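PDB 1G66: acetyl xylan esterase II from Penicillium purpurogenum, which catalyses the hydrolysis of acetyl esters and probably removes acetyl groups from xylan, as a serine hydrolase of the cutinase family. Local coordinates for residues Gln197-Ala200 with Phe201-Lys205. Sequence-based numbering, arbitrary orientation. Where two conformers were deposited one is given.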
ATOM      1  N   GLN A 197      -1.182  10.795  11.417  1.00  6.48           N
ATOM      2  CA  GLN A 197      -0.105  11.226  10.574  1.00  6.56           C
ATOM      3  C   GLN A 197      -0.429  10.972   9.105  1.00  5.40           C
ATOM      4  O   GLN A 197      -0.201  11.809   8.257  1.00  5.82           O
ATOM      5  CB  GLN A 197       1.233  10.554  10.876  1.00  6.60           C
ATOM      6  CG  GLN A 197       1.931  11.050  12.109  1.00  8.88           C
ATOM      7  CD  GLN A 197       3.372  10.584  12.158  1.00  7.82           C
ATOM      8  OE1 GLN A 197       4.059  10.578  11.149  1.00  8.42           O
ATOM      9  NE2 GLN A 197       3.841  10.223  13.325  1.00  9.01           N
ATOM     10  N   ALA A 198      -0.937   9.775   8.845  1.00  5.21           N
ATOM     11  CA  ALA A 198      -1.237   9.420   7.457  1.00  5.08           C
ATOM     12  C   ALA A 198      -2.292  10.319   6.883  1.00  4.95           C
ATOM     13  O   ALA A 198      -2.170  10.802   5.752  1.00  5.26           O
ATOM     14  CB  ALA A 198      -1.647   7.962   7.398  1.00  5.46           C
ATOM     15  N   LEU A 199      -3.354  10.558   7.661  1.00  5.95           N
ATOM     16  CA  LEU A 199      -4.413  11.455   7.178  1.00  5.99           C
ATOM     17  C   LEU A 199      -3.885  12.872   6.967  1.00  5.90           C
ATOM     18  O   LEU A 199      -4.244  13.530   5.993  1.00  6.32           O
ATOM     19  CB  LEU A 199      -5.556  11.442   8.179  1.00  7.62           C
ATOM     20  CG  LEU A 199      -6.704  12.381   7.849  1.00  8.76           C
ATOM     21  CD1 LEU A 199      -7.357  12.033   6.492  1.00  9.61           C
ATOM     22  CD2 LEU A 199      -7.741  12.394   8.963  1.00 13.43           C
ATOM     23  N   ALA A 200      -3.035  13.335   7.872  1.00  6.44           N
ATOM     24  CA  ALA A 200      -2.449  14.655   7.692  1.00  6.93           C
ATOM     25  C   ALA A 200      -1.667  14.743   6.397  1.00  6.11           C
ATOM     26  O   ALA A 200      -1.704  15.734   5.671  1.00  6.62           O
ATOM     27  CB  ALA A 200      -1.579  15.000   8.898  1.00  8.52           C
ATOM     28  N   PHE A 201      -0.918  13.667   6.118  1.00  5.76           N
ATOM     29  CA  PHE A 201      -0.180  13.666   4.864  1.00  5.61           C
ATOM     30  C   PHE A 201      -1.116  13.689   3.671  1.00  5.31           C
ATOM     31  O   PHE A 201      -0.923  14.463   2.747  1.00  6.00           O
ATOM     32  CB  PHE A 201       0.710  12.418   4.825  1.00  5.53           C
ATOM     33  CG  PHE A 201       1.494  12.308   3.551  1.00  5.17           C
ATOM     34  CD1 PHE A 201       2.564  13.115   3.288  1.00  6.26           C
ATOM     35  CD2 PHE A 201       1.138  11.359   2.582  1.00  5.78           C
ATOM     36  CE1 PHE A 201       3.300  13.000   2.134  1.00  6.71           C
ATOM     37  CE2 PHE A 201       1.876  11.218   1.417  1.00  5.86           C
ATOM     38  CZ  PHE A 201       2.972  12.056   1.182  1.00  7.08           C
ATOM     39  N   VAL A 202      -2.130  12.837   3.675  1.00  5.33           N
ATOM     40  CA  VAL A 202      -3.087  12.824   2.582  1.00  5.36           C
ATOM     41  C   VAL A 202      -3.673  14.228   2.406  1.00  5.83           C
ATOM     42  O   VAL A 202      -3.778  14.711   1.267  1.00  6.74           O
ATOM     43  CB  VAL A 202      -4.169  11.763   2.814  1.00  5.43           C
ATOM     44  CG1 VAL A 202      -5.294  11.911   1.783  1.00  6.48           C
ATOM     45  CG2 VAL A 202      -3.596  10.368   2.806  1.00  5.96           C
ATOM     46  N   LYS A 203      -4.145  14.824   3.509  1.00  6.76           N
ATOM     47  CA  LYS A 203      -4.729  16.153   3.355  1.00  7.99           C
ATOM     48  C   LYS A 203      -3.748  17.164   2.778  1.00  8.74           C
ATOM     49  O   LYS A 203      -4.131  18.039   2.000  1.00 10.64           O
ATOM     50  CB  LYS A 203      -5.197  16.631   4.740  1.00 11.35           C
ATOM     51  CG  LYS A 203      -6.485  15.879   5.176  1.00 11.24           C
ATOM     52  CD  LYS A 203      -6.778  16.372   6.579  1.00 20.17           C
ATOM     53  CE  LYS A 203      -8.177  16.066   6.970  1.00 30.27           C
ATOM     54  NZ  LYS A 203      -8.408  16.900   8.230  1.00 39.38           N
ATOM     55  N   SER A 204      -2.488  17.097   3.202  1.00  8.38           N
ATOM     56  CA  SER A 204      -1.480  17.996   2.650  1.00  9.50           C
ATOM     57  C   SER A 204      -1.318  17.803   1.160  1.00  8.77           C
ATOM     58  O   SER A 204      -1.056  18.779   0.488  1.00 13.96           O
ATOM     59  CB  SER A 204      -0.129  17.792   3.318  0.69 10.17           C
ATOM     60  OG  SER A 204       0.643  16.708   2.854  0.69 10.29           O
ATOM     61  N   LYS A 205      -1.462  16.598   0.661  1.00  8.27           N
ATOM     62  CA  LYS A 205      -1.254  16.350  -0.728  1.00  8.85           C
ATOM     63  C   LYS A 205      -2.497  16.627  -1.543  1.00  9.52           C
ATOM     64  O   LYS A 205      -2.354  17.020  -2.710  1.00 12.42           O
ATOM     65  CB  LYS A 205      -0.818  14.900  -0.910  1.00  9.45           C
ATOM     66  CG  LYS A 205       0.509  14.491  -0.372  1.00 10.86           C
ATOM     67  CD  LYS A 205       1.669  15.352  -0.873  1.00 16.74           C
ATOM     68  CE  LYS A 205       2.224  16.087   0.310  1.00 26.85           C
ATOM     69  NZ  LYS A 205       3.454  16.783  -0.149  1.00 37.28           N
TER
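Leu199 lays its branched end against the aliphatic chain of Lys203, one helical turn further on: CG and CD1 of Leu199 each come within 4.1 Å of Lys203 CE, and the two side chains slant across one another. Both torsions serve this meeting. The leucine turns CG opposite its backbone N (chi1 177°), whereas the lysine swings CG beside its own N and then runs extended, back along the helix toward the leucine. The same run brings Lys203 CG to 3.3 Å from Leu199 O, flanking the carbonyl that Lys203 N grips at 2.8 Å in a nearly straight bond (N-H...O 173°). With an alanine at Leu199, the methylenes of Lys203 would probably lose the apolar surface of CG and CD1, and the ammonium arm would be freer to swing. On the inner side, Val202 sets CG2 3.3 Å from Ala198 O, the acceptor of its own amide. Phe201 O accepts the backbone bond from Lys205 N. In one of its two conformers Ser204 OG, placed between backbone N and carbonyl carbon (chi1 81°), also donates to Phe201 O at 2.7 Å, on a lone pair in the carbonyl plane; this second donor is therefore probably only part-time. Beyond this, Lys205 CG sits 3.8 Å above one face of the Phe201 ring, displaced toward its rim. All of this belongs to helix 190-206, the last helix of the alpha/beta-hydrolase fold. Ala198 and Val202 face Ile129 of the central parallel sheet, while Leu199 and Val202 touch Val29 of helix 23-32. The chemistry is therefore divided by side: i to i+4 amide bonds hold the backbone, apolar groups meet sheet and neighbouring helix, and at the exposed margin a lysine contributes its hydrocarbon stem to leucine while its charged end extends past the contact.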